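Local atomic coordinates of mutT/nudix family protein (Listeria innocua, PDB entry 3I9X), a protein that is probably a hydrolase of the Nudix family, of unestablished substrate, represented here by the Nudix-containing part of a longer protein. Residues 32-37 and 88-93; 46-51 and 150-155; 73-78 and 113-118; 122-127 and 173-178; 131-136 and 144-149. All coordinates share one frame; numbering follows the deposited sequence.

Contact 1: residues 32-37 and 88-93; sequences MILTTV and RELEEE
Met32 reaches from the strand 27-40 toward the helix 82-94 and lays its thioether against the start of Leu90, in the part of that helix that carries the REUXEE portion of the Nudix signature. SD lies 3.7 Å from Leu90 N, and beyond it the methyl CE rests 3.9 Å from Leu90 CD1. Two torsions place it there: chi1 sets CG beside the backbone N, and chi3 (25°) folds CE back over the flank of Leu90, so that the two side chains cross at about a right angle. An unbranched, flexible methionine suits this position because it can fill the distance between strand and helix, whose short axes come no closer than 10.7 Å and are inclined by 48°.

Leu34, two residues on and on the same face of the strand, turns both methyls to Leu90 CD1; its CD1 is the nearer at 3.8 Å, its CD2 following at 4.0 Å. One leucine methyl of the helix thus meets both strand residues. Leu90 points it at the sheet by extending CG opposite its backbone N (chi1 -179°). Glu89 contributes little more than CB, 4.2 Å from Met32 SD; its bend at chi2 takes the carboxylate away from Met32 toward the Gly73-Gly74 backbone.

In relatives, glutamates of this signature commonly bind divalent metal. Met32, Leu34 and Leu90 form a buried apolar seam between sheet and helix: Leu101 and Ile99 close in from loops, Ala125 of the strand 118-126 flanks Leu34, and helix 161-177 covers the opposite face through Ile33.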
# COMPACT_ATOMS: atom_id res chain seq x y z
N MET A 32 -1.80 12.54 -0.83
CA MET A 32 -0.53 13.10 -1.25
C MET A 32 0.09 14.05 -0.22
O MET A 32 -0.47 15.11 0.08
CB MET A 32 -0.71 13.89 -2.54
CG MET A 32 -1.47 13.09 -3.67
SD MET A 32 -1.37 13.89 -5.33
CE MET A 32 0.22 14.75 -4.93
N ILE A 33 1.24 13.68 0.30
CA ILE A 33 2.07 14.60 1.07
C ILE A 33 2.87 15.41 0.04
O ILE A 33 3.82 14.91 -0.58
CB ILE A 33 2.97 13.84 1.98
CG1 ILE A 33 2.11 13.11 3.01
CG2 ILE A 33 3.95 14.72 2.68
CD1 ILE A 33 1.57 14.01 3.99
N LEU A 34 2.47 16.65 -0.12
CA LEU A 34 3.03 17.53 -1.13
C LEU A 34 3.98 18.54 -0.53
O LEU A 34 3.53 19.52 0.09
CB LEU A 34 1.89 18.28 -1.82
CG LEU A 34 2.02 18.75 -3.24
CD1 LEU A 34 2.82 17.71 -4.00
CD2 LEU A 34 0.59 18.93 -3.86
N THR A 35 5.27 18.33 -0.72
CA THR A 35 6.29 19.13 -0.03
C THR A 35 7.20 19.94 -0.93
O THR A 35 7.32 19.67 -2.13
CB THR A 35 7.14 18.27 0.87
OG1 THR A 35 8.06 17.50 0.10
CG2 THR A 35 6.29 17.33 1.73
N THR A 36 7.81 20.95 -0.33
CA THR A 36 8.87 21.75 -0.96
C THR A 36 9.87 22.17 0.10
O THR A 36 9.68 21.91 1.29
CB THR A 36 8.35 22.96 -1.71
OG1 THR A 36 9.42 23.53 -2.49
CG2 THR A 36 7.80 24.01 -0.78
N VAL A 37 10.97 22.75 -0.35
CA VAL A 37 11.97 23.27 0.56
C VAL A 37 12.03 24.76 0.25
O VAL A 37 12.03 25.15 -0.91
CB VAL A 37 13.33 22.58 0.38
CG1 VAL A 37 14.47 23.38 1.10
CG2 VAL A 37 13.30 21.15 0.93
N ARG A 88 -3.15 12.45 -11.39
CA ARG A 88 -4.26 13.35 -11.73
C ARG A 88 -4.44 14.42 -10.66
O ARG A 88 -4.52 15.61 -11.00
CB ARG A 88 -5.62 12.63 -11.95
CG ARG A 88 -6.79 13.65 -12.10
CD ARG A 88 -8.19 13.08 -12.21
NE ARG A 88 -8.62 12.40 -10.98
CZ ARG A 88 -8.64 11.08 -10.83
NH1 ARG A 88 -8.26 10.29 -11.81
NH2 ARG A 88 -9.02 10.55 -9.67
N GLU A 89 -4.56 14.00 -9.39
CA GLU A 89 -4.83 14.96 -8.30
C GLU A 89 -3.68 15.96 -8.12
O GLU A 89 -3.92 17.09 -7.77
CB GLU A 89 -5.20 14.28 -6.96
CG GLU A 89 -6.63 13.65 -6.92
CD GLU A 89 -7.77 14.66 -6.62
OE1 GLU A 89 -7.57 15.90 -6.77
OE2 GLU A 89 -8.88 14.21 -6.22
N LEU A 90 -2.46 15.56 -8.42
CA LEU A 90 -1.36 16.50 -8.43
C LEU A 90 -1.64 17.63 -9.45
O LEU A 90 -1.58 18.81 -9.09
CB LEU A 90 -0.04 15.80 -8.75
CG LEU A 90 1.22 16.65 -8.78
CD1 LEU A 90 1.30 17.52 -7.51
CD2 LEU A 90 2.42 15.77 -8.92
N GLU A 91 -1.99 17.26 -10.68
CA GLU A 91 -2.28 18.26 -11.73
C GLU A 91 -3.49 19.15 -11.43
O GLU A 91 -3.41 20.36 -11.65
CB GLU A 91 -2.44 17.62 -13.12
CG GLU A 91 -2.92 18.63 -14.21
CD GLU A 91 -2.39 18.34 -15.60
OE1 GLU A 91 -2.29 17.13 -15.95
OE2 GLU A 91 -2.08 19.32 -16.34
N GLU A 92 -4.59 18.59 -10.95
CA GLU A 92 -5.79 19.39 -10.64
C GLU A 92 -5.52 20.44 -9.58
O GLU A 92 -6.14 21.50 -9.57
CB GLU A 92 -6.95 18.52 -10.14
CG GLU A 92 -7.49 17.52 -11.16
CD GLU A 92 -8.88 16.99 -10.81
OE1 GLU A 92 -9.46 16.28 -11.66
OE2 GLU A 92 -9.38 17.29 -9.70
N GLU A 93 -4.59 20.14 -8.69
CA GLU A 93 -4.33 21.00 -7.55
C GLU A 93 -3.16 21.93 -7.80
O GLU A 93 -3.05 22.93 -7.12
CB GLU A 93 -4.07 20.16 -6.29
CG GLU A 93 -4.75 20.70 -5.04
CD GLU A 93 -6.16 20.14 -4.81
OE1 GLU A 93 -6.36 18.90 -4.90
OE2 GLU A 93 -7.09 20.94 -4.52

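Contact 2: residues 46-51 and 150-155; sequences LHILLI and TEALEL
Helix-on-sheet packing in an alpha/beta/alpha sandwich, the Nudix fold, is what brings Ile48 and Leu50 of the strand 43-52 up to Ala152, in the short helix that begins at Met149, and to Leu155 just beyond it. The tightest meeting is between Ile48 CG2 and Ala152 CB, 3.4 Å apart, which is closer than carbon atoms usually sit. Ile48 runs CG1 out opposite its backbone N (chi1 -179°), and it is the other branch, the methyl CG2, that presses on the alanine. A small residue is right for Ala152, since the backbones approach to 7.3 Å between the CA atoms of Ile48 and Ala152.

Leu50 also touches the alanine methyl: its CD1 lies 3.9 Å from Ala152 CB. The same CD1 meets Leu155 CD1 at 3.7 Å, the two leucines reaching toward each other tip to tip. Leu155 is brought round to the sheet by a type I turn from Ala152 to Leu155, in which Leu155 N bonds to Ala152 O at 3.2 Å. All the groups that touch are aliphatic, so the contact is purely van der Waals and apolar.

Phe147 of the strand 144-148 packs beside Ala152 and Leu155, while Trp69 of the strand 69-75 borders Leu50 and Leu155. Leu165 of helix 161-177 lies against Ile48, which also touches Ile33 of the neighbouring strand 27-40.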
# COMPACT_ATOMS: atom_id res chain seq x y z
N LEU A 46 11.58 22.33 5.18
CA LEU A 46 10.60 21.48 4.53
C LEU A 46 9.24 22.06 4.81
O LEU A 46 8.92 22.30 5.96
CB LEU A 46 10.68 20.06 5.10
CG LEU A 46 9.88 19.01 4.30
CD1 LEU A 46 10.62 18.70 2.99
CD2 LEU A 46 9.66 17.72 5.10
N HIS A 47 8.48 22.35 3.76
CA HIS A 47 7.09 22.81 3.87
C HIS A 47 6.12 21.82 3.24
O HIS A 47 6.47 21.12 2.28
CB HIS A 47 6.91 24.15 3.15
CG HIS A 47 7.50 25.32 3.86
ND1 HIS A 47 8.83 25.38 4.23
CD2 HIS A 47 6.93 26.48 4.28
CE1 HIS A 47 9.06 26.54 4.83
NE2 HIS A 47 7.93 27.23 4.88
N ILE A 48 4.87 21.84 3.73
CA ILE A 48 3.80 21.00 3.20
C ILE A 48 2.55 21.80 2.82
O ILE A 48 2.17 22.75 3.53
CB ILE A 48 3.48 19.87 4.20
CG1 ILE A 48 2.39 18.98 3.66
CG2 ILE A 48 3.08 20.42 5.61
CD1 ILE A 48 2.17 17.70 4.43
N LEU A 49 1.94 21.45 1.67
CA LEU A 49 0.65 22.00 1.27
C LEU A 49 -0.53 21.25 1.91
O LEU A 49 -0.70 20.03 1.75
CB LEU A 49 0.45 21.98 -0.24
CG LEU A 49 -0.66 22.91 -0.73
CD1 LEU A 49 -0.21 24.39 -0.76
CD2 LEU A 49 -1.19 22.52 -2.15
N LEU A 50 -1.40 21.99 2.57
CA LEU A 50 -2.57 21.40 3.20
C LEU A 50 -3.80 22.23 2.90
O LEU A 50 -3.70 23.42 2.62
CB LEU A 50 -2.38 21.29 4.68
CG LEU A 50 -1.26 20.42 5.20
CD1 LEU A 50 -1.10 20.67 6.77
CD2 LEU A 50 -1.49 18.97 4.88
N ILE A 51 -4.95 21.55 2.97
CA ILE A 51 -6.21 22.10 2.55
C ILE A 51 -7.24 21.96 3.70
O ILE A 51 -7.54 20.86 4.20
CB ILE A 51 -6.72 21.39 1.30
CG1 ILE A 51 -5.66 21.45 0.16
CG2 ILE A 51 -8.07 21.98 0.84
CD1 ILE A 51 -6.13 20.78 -1.13
N THR A 150 7.05 21.45 10.84
CA THR A 150 6.92 21.41 12.30
C THR A 150 5.64 22.13 12.78
O THR A 150 5.00 21.65 13.69
CB THR A 150 8.17 21.95 13.02
OG1 THR A 150 8.34 23.34 12.71
CG2 THR A 150 9.42 21.15 12.60
N GLU A 151 5.26 23.23 12.13
CA GLU A 151 3.97 23.90 12.35
C GLU A 151 2.76 23.06 11.88
O GLU A 151 1.73 22.98 12.57
CB GLU A 151 3.98 25.26 11.64
CG GLU A 151 2.77 26.18 11.94
CD GLU A 151 2.77 27.51 11.16
OE1 GLU A 151 1.66 28.10 10.97
OE2 GLU A 151 3.87 27.96 10.75
N ALA A 152 2.91 22.41 10.72
CA ALA A 152 1.84 21.55 10.18
C ALA A 152 1.52 20.43 11.16
O ALA A 152 0.36 20.08 11.34
CB ALA A 152 2.19 20.99 8.82
N LEU A 153 2.54 19.89 11.80
CA LEU A 153 2.31 18.84 12.78
C LEU A 153 1.47 19.28 14.01
O LEU A 153 1.01 18.41 14.76
CB LEU A 153 3.64 18.26 13.29
CG LEU A 153 4.46 17.43 12.29
CD1 LEU A 153 5.85 17.10 12.89
CD2 LEU A 153 3.72 16.14 11.89
N GLU A 154 1.27 20.58 14.21
CA GLU A 154 0.51 21.05 15.36
C GLU A 154 -0.87 21.52 15.01
O GLU A 154 -1.63 21.90 15.89
CB GLU A 154 1.26 22.20 16.04
CG GLU A 154 2.70 21.83 16.38
CD GLU A 154 3.03 22.19 17.81
OE1 GLU A 154 2.21 21.82 18.70
OE2 GLU A 154 4.10 22.83 18.04
N LEU A 155 -1.18 21.56 13.72
CA LEU A 155 -2.50 21.90 13.25
C LEU A 155 -3.57 20.88 13.70
O LEU A 155 -3.27 19.71 13.98
CB LEU A 155 -2.51 22.04 11.70
CG LEU A 155 -1.76 23.22 11.06
CD1 LEU A 155 -1.75 23.03 9.52
CD2 LEU A 155 -2.36 24.63 11.44

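Contact 3: residues 73-78 and 113-118; sequences GGFVDE and DPRGWI
A phenylalanine ring and a guanidinium group meet here without stacking: Phe75 CZ lies over one face of the Arg115 guanidinium, 4.0 Å from NH2, yet the two planes are 43° apart and the arginine approaches the ring obliquely. What fixes the guanidinium is Asp113. Arg115 NE bonds to Asp113 OD1 at 3.1 Å and Arg115 NH2 to Asp113 OD2 at 3.0 Å, a side-on salt bridge that uses the syn lone pair of each oxygen. The backbone N of Arg115 also reaches Asp113 OD1 (2.9 Å), from its anti side, which makes an Asx turn. Two donors therefore grip OD1, and the carboxylate holds both the loop and the arginine's end, with a bend at chi3 (-57°) curling the chain back.

Phe75 lies in the strand 69-75, just after Gly74, where the Nudix signature sequence begins; the loop 113-118 leads into the strand 118-126. Besides the arginine, the ring meets Ile118, whose CG2 is 4.3 Å from Phe75 CE1, an apolar neighbour for a largely exposed aromatic. Gly116 adopts a phi of 155°, where a CB would be jammed against the carbonyl oxygen of Arg115, so glycine is the natural residue.

Asp113 OD2 also bonds to a glycerol, probably from the crystallisation liquor, which lies close to Ile118 as well. Phe159 flanks Asp113 and Arg115, and Trp117 packs on Val76 of the second subunit.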
# COMPACT_ATOMS: atom_id res chain seq x y z
N GLY A 73 -5.83 15.03 -1.91
CA GLY A 73 -6.07 13.68 -2.39
C GLY A 73 -7.49 13.51 -2.87
O GLY A 73 -8.25 14.47 -2.95
N GLY A 74 -7.87 12.28 -3.17
CA GLY A 74 -9.22 11.98 -3.63
C GLY A 74 -9.46 10.49 -3.72
O GLY A 74 -8.52 9.68 -3.51
N PHE A 75 -10.71 10.12 -4.03
CA PHE A 75 -11.09 8.72 -4.27
C PHE A 75 -10.51 8.18 -5.57
O PHE A 75 -10.45 8.90 -6.54
CB PHE A 75 -12.61 8.57 -4.20
CG PHE A 75 -13.13 8.75 -2.81
CD1 PHE A 75 -13.08 7.71 -1.91
CD2 PHE A 75 -13.57 9.99 -2.38
CE1 PHE A 75 -13.52 7.86 -0.60
CE2 PHE A 75 -14.01 10.16 -1.06
CZ PHE A 75 -14.00 9.09 -0.19
N VAL A 76 -10.00 6.93 -5.54
CA VAL A 76 -9.53 6.24 -6.71
C VAL A 76 -10.77 5.63 -7.41
O VAL A 76 -11.69 5.16 -6.76
CB VAL A 76 -8.51 5.09 -6.38
CG1 VAL A 76 -8.10 4.30 -7.67
CG2 VAL A 76 -7.23 5.65 -5.66
N ASP A 77 -10.78 5.72 -8.74
CA ASP A 77 -11.88 5.21 -9.59
C ASP A 77 -11.62 3.75 -9.93
O ASP A 77 -10.45 3.32 -10.14
CB ASP A 77 -11.91 6.00 -10.92
CG ASP A 77 -13.16 5.70 -11.76
OD1 ASP A 77 -14.23 6.26 -11.41
OD2 ASP A 77 -13.06 4.94 -12.76
N GLU A 78 -12.70 2.98 -10.02
CA GLU A 78 -12.65 1.58 -10.39
C GLU A 78 -11.69 1.31 -11.53
O GLU A 78 -11.01 0.30 -11.52
CB GLU A 78 -14.04 1.03 -10.75
CG GLU A 78 -14.76 1.81 -11.85
CD GLU A 78 -16.00 1.11 -12.38
OE1 GLU A 78 -17.02 1.83 -12.57
OE2 GLU A 78 -15.94 -0.14 -12.61
N ASP A 113 -11.12 6.70 9.14
CA ASP A 113 -12.07 7.56 8.50
C ASP A 113 -13.45 7.21 9.07
O ASP A 113 -13.93 6.06 8.95
CB ASP A 113 -12.02 7.32 6.99
CG ASP A 113 -12.72 8.41 6.18
OD1 ASP A 113 -13.86 8.81 6.51
OD2 ASP A 113 -12.15 8.81 5.12
N PRO A 114 -14.12 8.20 9.68
CA PRO A 114 -15.46 7.96 10.27
C PRO A 114 -16.51 7.68 9.23
O PRO A 114 -17.51 7.08 9.55
CB PRO A 114 -15.76 9.29 10.99
CG PRO A 114 -14.89 10.33 10.26
CD PRO A 114 -13.62 9.56 9.98
N ARG A 115 -16.29 8.09 7.98
CA ARG A 115 -17.26 7.89 6.93
C ARG A 115 -17.44 6.41 6.52
O ARG A 115 -18.43 6.08 5.86
CB ARG A 115 -16.93 8.80 5.74
CG ARG A 115 -16.86 10.34 6.11
CD ARG A 115 -16.31 11.23 4.97
NE ARG A 115 -14.96 10.83 4.50
CZ ARG A 115 -14.23 11.48 3.58
NH1 ARG A 115 -14.70 12.58 3.01
NH2 ARG A 115 -13.03 11.02 3.23
N GLY A 116 -16.51 5.54 6.93
CA GLY A 116 -16.60 4.08 6.70
C GLY A 116 -15.26 3.32 6.67
O GLY A 116 -14.29 3.70 7.33
N TRP A 117 -15.21 2.23 5.92
CA TRP A 117 -13.98 1.42 5.79
C TRP A 117 -13.21 1.95 4.56
O TRP A 117 -13.53 1.59 3.41
CB TRP A 117 -14.36 -0.07 5.64
CG TRP A 117 -13.22 -1.05 5.52
CD1 TRP A 117 -11.91 -0.82 5.76
CD2 TRP A 117 -13.34 -2.44 5.20
NE1 TRP A 117 -11.19 -1.97 5.58
CE2 TRP A 117 -12.05 -2.98 5.23
CE3 TRP A 117 -14.42 -3.27 4.89
CZ2 TRP A 117 -11.80 -4.34 4.98
CZ3 TRP A 117 -14.18 -4.62 4.62
CH2 TRP A 117 -12.88 -5.14 4.67
N ILE A 118 -12.29 2.90 4.79
CA ILE A 118 -11.64 3.57 3.64
C ILE A 118 -10.14 3.33 3.76
O ILE A 118 -9.55 3.52 4.83
CB ILE A 118 -12.02 5.07 3.53
CG1 ILE A 118 -13.52 5.22 3.25
CG2 ILE A 118 -11.28 5.75 2.39
CD1 ILE A 118 -14.09 6.55 3.67

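Contact 4: residues 122-127 and 173-178; sequences AFYAIV and TEEFLL
Tyr124 and Ile126 of the strand 118-126 meet Glu175 and Phe176 in the last turns of helix 161-177, one of the helices that sandwich the Nudix sheet. Strand residues two apart in sequence face the same side, so Tyr124 and Ile126 both look at the helix, although the backbones stay well separated: the nearest CA atoms, those of Ile126 and Phe176, are 11.3 Å apart. Long side chains are needed to span this distance, and both partners have them.

The apolar part is slight. Ile126 CD1 comes within 4.5 Å of Phe176 CE1, approaching the ring obliquely; an extended chi2 (156°) carries the methyl out to it. Phe176 leaves the helix at an angle and its ring swings back toward the strand. Both residues are exposed and also touch a crystal neighbour, so the lattice may influence how they lie.

The polar-to-aliphatic part involves a buried tyrosine, packed against Ile33 and against Ile102 and Phe104 of the strand 102-107. Its chi1 of 72° stands the ring up from the sheet and delivers the hydroxyl to the helix, where Tyr124 OH is 3.4 Å from Glu175 CG. The two side chains cross at about a right angle. Glutamate offers a methylene here and keeps its charge at the surface: a bend at chi2 (-58°) turns the carboxylate aside, and Glu175 OE2 stays 4.4 Å from Tyr124 OH.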
# COMPACT_ATOMS: atom_id res chain seq x y z
N ALA A 122 -0.87 6.18 0.29
CA ALA A 122 -0.24 7.47 0.50
C ALA A 122 1.07 7.63 -0.28
O ALA A 122 1.87 6.69 -0.38
CB ALA A 122 -0.04 7.68 1.94
N PHE A 123 1.25 8.79 -0.87
CA PHE A 123 2.42 9.10 -1.65
C PHE A 123 3.00 10.41 -1.13
O PHE A 123 2.23 11.25 -0.60
CB PHE A 123 2.04 9.34 -3.11
CG PHE A 123 1.43 8.14 -3.83
CD1 PHE A 123 2.22 7.29 -4.63
CD2 PHE A 123 0.05 7.92 -3.79
CE1 PHE A 123 1.67 6.21 -5.31
CE2 PHE A 123 -0.52 6.84 -4.48
CZ PHE A 123 0.29 5.98 -5.23
N TYR A 124 4.31 10.62 -1.28
CA TYR A 124 4.85 11.98 -1.20
C TYR A 124 5.48 12.46 -2.49
O TYR A 124 5.87 11.68 -3.33
CB TYR A 124 5.85 12.12 -0.09
CG TYR A 124 7.23 11.47 -0.23
CD1 TYR A 124 8.25 12.09 -0.93
CD2 TYR A 124 7.52 10.30 0.43
CE1 TYR A 124 9.54 11.53 -0.97
CE2 TYR A 124 8.78 9.71 0.38
CZ TYR A 124 9.78 10.33 -0.32
OH TYR A 124 11.03 9.72 -0.35
N ALA A 125 5.59 13.77 -2.62
CA ALA A 125 6.31 14.39 -3.73
C ALA A 125 7.06 15.60 -3.19
O ALA A 125 6.61 16.26 -2.23
CB ALA A 125 5.35 14.82 -4.82
N ILE A 126 8.21 15.89 -3.81
CA ILE A 126 8.99 17.09 -3.54
C ILE A 126 9.00 17.96 -4.79
O ILE A 126 9.57 17.60 -5.80
CB ILE A 126 10.40 16.74 -3.10
CG1 ILE A 126 10.34 15.89 -1.84
CG2 ILE A 126 11.25 18.01 -2.82
CD1 ILE A 126 11.55 15.05 -1.65
N VAL A 127 8.32 19.10 -4.74
CA VAL A 127 8.15 19.92 -5.93
C VAL A 127 8.79 21.27 -5.67
O VAL A 127 9.19 21.56 -4.55
CB VAL A 127 6.68 20.00 -6.32
CG1 VAL A 127 6.07 18.58 -6.34
CG2 VAL A 127 5.91 20.91 -5.36
N THR A 173 12.96 13.02 5.58
CA THR A 173 14.15 13.29 6.37
C THR A 173 15.23 12.24 6.22
O THR A 173 16.37 12.58 5.94
CB THR A 173 13.84 13.38 7.85
OG1 THR A 173 13.17 14.61 8.13
CG2 THR A 173 15.15 13.33 8.65
N GLU A 174 14.89 10.97 6.41
CA GLU A 174 15.84 9.88 6.21
C GLU A 174 16.36 9.77 4.75
O GLU A 174 17.46 9.23 4.56
CB GLU A 174 15.25 8.54 6.66
CG GLU A 174 16.27 7.54 7.29
CD GLU A 174 15.76 6.08 7.27
OE1 GLU A 174 15.83 5.45 6.18
OE2 GLU A 174 15.30 5.56 8.33
N GLU A 175 15.62 10.25 3.74
CA GLU A 175 16.13 10.32 2.36
C GLU A 175 17.12 11.49 2.20
O GLU A 175 18.11 11.40 1.46
CB GLU A 175 15.02 10.53 1.33
CG GLU A 175 14.11 9.37 1.03
CD GLU A 175 14.82 8.12 0.53
OE1 GLU A 175 15.87 8.21 -0.15
OE2 GLU A 175 14.30 7.04 0.84
N PHE A 176 16.82 12.61 2.86
CA PHE A 176 17.66 13.79 2.84
C PHE A 176 18.93 13.56 3.64
O PHE A 176 19.93 14.24 3.42
CB PHE A 176 16.96 14.99 3.47
CG PHE A 176 16.25 15.87 2.49
CD1 PHE A 176 14.86 15.91 2.43
CD2 PHE A 176 16.98 16.69 1.66
CE1 PHE A 176 14.22 16.75 1.54
CE2 PHE A 176 16.35 17.52 0.76
CZ PHE A 176 14.97 17.55 0.69
N LEU A 177 18.87 12.65 4.60
CA LEU A 177 20.01 12.42 5.45
C LEU A 177 20.97 11.58 4.65
O LEU A 177 22.16 11.87 4.63
CB LEU A 177 19.62 11.74 6.77
CG LEU A 177 20.17 12.40 8.04
CD1 LEU A 177 19.90 13.92 8.11
CD2 LEU A 177 19.58 11.69 9.26
N LEU A 178 20.46 10.60 3.91
CA LEU A 178 21.32 9.79 3.05
C LEU A 178 22.10 10.59 1.99
O LEU A 178 22.88 10.01 1.24
CB LEU A 178 20.53 8.67 2.37
CG LEU A 178 20.10 7.49 3.26
CD1 LEU A 178 19.26 6.52 2.41
CD2 LEU A 178 21.30 6.76 3.93

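Contact 5: residues 131-136 and 144-149; sequences ALEKRA and IGLFPM
The helix 129-137 and the strand 144-148 run at 135° to one another, their short axes 7.3 Å apart at closest, and converge where Ala136 and Ile144 bring their CA atoms to 4.9 Å. Alanine fits that narrow end: its CB sits 4.3 Å from Ile144 CG2 and 4.2 Å from Leu146 CB.

Toward the start of the helix, where the elements diverge, larger side chains take over. Leu146 extends CG opposite its backbone N (chi1 -174°) and sends its two methyls different ways, CD1 to Leu132 CB at 3.8 Å and CD2 to Glu133 CG at 3.6 Å. Glu133 thus lends its methylene, while its carboxylate pairs with Lys38. Arg135 bends at chi2 and chi3, which lays the guanidinium across Ile144: Ile144 CD1 stands over the centre of one face, 3.2 Å from Arg135 CZ, a contact so short that its exact fit is doubtful. NH2 forms a salt bridge with Glu93 and NH1 one with Asp140, which probably hold the flat group in place.

Leu132 continues onto Leu34 and Thr36 of the strand 27-40. A helix folding back over the strand 144-148, which pairs with the strand 43-52, on the sheet face that also receives the signature helix 82-94, fits the alpha/beta/alpha sandwich of the Nudix fold.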
# COMPACT_ATOMS: atom_id res chain seq x y z
N ALA A 131 4.84 26.55 -7.51
CA ALA A 131 3.49 26.02 -7.71
C ALA A 131 2.69 25.91 -6.40
O ALA A 131 1.49 26.16 -6.38
CB ALA A 131 3.56 24.68 -8.35
N LEU A 132 3.34 25.52 -5.32
CA LEU A 132 2.65 25.42 -4.02
C LEU A 132 2.30 26.80 -3.47
O LEU A 132 1.20 26.99 -2.98
CB LEU A 132 3.48 24.62 -3.01
CG LEU A 132 3.93 23.25 -3.47
CD1 LEU A 132 4.45 22.38 -2.29
CD2 LEU A 132 2.79 22.58 -4.26
N GLU A 133 3.23 27.75 -3.57
CA GLU A 133 2.95 29.16 -3.20
C GLU A 133 1.79 29.73 -4.01
O GLU A 133 0.92 30.37 -3.44
CB GLU A 133 4.20 30.04 -3.35
CG GLU A 133 5.30 29.76 -2.30
CD GLU A 133 6.69 30.34 -2.66
OE1 GLU A 133 6.96 30.62 -3.85
OE2 GLU A 133 7.52 30.47 -1.73
N LYS A 134 1.73 29.46 -5.30
CA LYS A 134 0.59 29.91 -6.14
C LYS A 134 -0.76 29.50 -5.56
O LYS A 134 -1.67 30.34 -5.41
CB LYS A 134 0.69 29.40 -7.58
CG LYS A 134 1.49 30.29 -8.54
CD LYS A 134 1.20 29.95 -10.04
CE LYS A 134 -0.27 30.28 -10.46
NZ LYS A 134 -0.60 29.91 -11.89
N ARG A 135 -0.91 28.21 -5.24
CA ARG A 135 -2.20 27.71 -4.72
C ARG A 135 -2.52 28.24 -3.33
O ARG A 135 -3.67 28.54 -3.04
CB ARG A 135 -2.25 26.17 -4.72
CG ARG A 135 -2.78 25.60 -6.02
CD ARG A 135 -4.33 25.70 -6.13
NE ARG A 135 -5.03 24.60 -5.47
CZ ARG A 135 -6.34 24.59 -5.18
NH1 ARG A 135 -7.12 25.63 -5.49
NH2 ARG A 135 -6.87 23.53 -4.56
N ALA A 136 -1.50 28.37 -2.49
CA ALA A 136 -1.70 28.92 -1.15
C ALA A 136 -2.06 30.42 -1.20
O ALA A 136 -2.68 30.94 -0.27
CB ALA A 136 -0.50 28.70 -0.30
N ILE A 144 -6.27 27.14 1.84
CA ILE A 144 -5.01 26.45 1.49
C ILE A 144 -3.80 27.10 2.10
O ILE A 144 -3.60 28.28 1.95
CB ILE A 144 -4.80 26.45 -0.03
CG1 ILE A 144 -6.06 25.88 -0.70
CG2 ILE A 144 -3.52 25.68 -0.39
CD1 ILE A 144 -5.95 25.69 -2.17
N GLY A 145 -2.96 26.32 2.79
CA GLY A 145 -1.74 26.85 3.35
C GLY A 145 -0.49 26.04 3.01
O GLY A 145 -0.55 24.82 2.83
N LEU A 146 0.64 26.73 2.94
CA LEU A 146 1.93 26.10 2.77
C LEU A 146 2.67 26.23 4.08
O LEU A 146 3.15 27.32 4.40
CB LEU A 146 2.67 26.75 1.61
CG LEU A 146 3.99 26.16 1.15
CD1 LEU A 146 3.96 24.61 0.74
CD2 LEU A 146 4.47 27.05 -0.03
N PHE A 147 2.73 25.15 4.85
CA PHE A 147 3.22 25.20 6.24
C PHE A 147 4.60 24.58 6.38
O PHE A 147 4.85 23.49 5.84
CB PHE A 147 2.28 24.43 7.21
CG PHE A 147 0.88 25.00 7.33
CD1 PHE A 147 0.59 26.00 8.26
CD2 PHE A 147 -0.13 24.56 6.50
CE1 PHE A 147 -0.69 26.54 8.35
CE2 PHE A 147 -1.42 25.07 6.59
CZ PHE A 147 -1.70 26.06 7.51
N PRO A 148 5.46 25.19 7.21
CA PRO A 148 6.65 24.50 7.65
C PRO A 148 6.17 23.23 8.30
O PRO A 148 5.07 23.21 8.84
CB PRO A 148 7.28 25.44 8.68
CG PRO A 148 6.61 26.74 8.54
CD PRO A 148 5.26 26.48 7.92
N MET A 149 6.95 22.17 8.23
CA MET A 149 6.38 20.88 8.58
C MET A 149 6.18 20.80 10.07
O MET A 149 5.22 20.21 10.53
CB MET A 149 7.20 19.70 8.05
CG MET A 149 6.73 18.33 8.55
SD MET A 149 5.24 17.65 7.78
CE MET A 149 6.04 16.95 6.27

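All five contacts share one mixed sheet. Contacts 1 and 5 lie on one face, their centres about 10 Å apart, and are joined by the salt bridge from Glu93 OE2 to Arg135 NH2 (2.6 Å). Contacts 2 and 4 occupy the other face, centres about 15 Å apart, linked through helix 161-177. Probable backbone hydrogen bonds between neighbouring strands join contacts 1 and 2 (Leu34 O to Leu49 N, 3.0 Å), 2 and 5 (Ile48 N to Phe147 O, 2.7 Å) and 1 and 4 (Ile33 N to Phe123 O, 2.8 Å). Contact 3, near the bound glycerol, is the outlying one, its centre about 24 Å from that of contact 5, but it touches contact 1 through Glu89 and Gly73 and shares the Nudix signature with it.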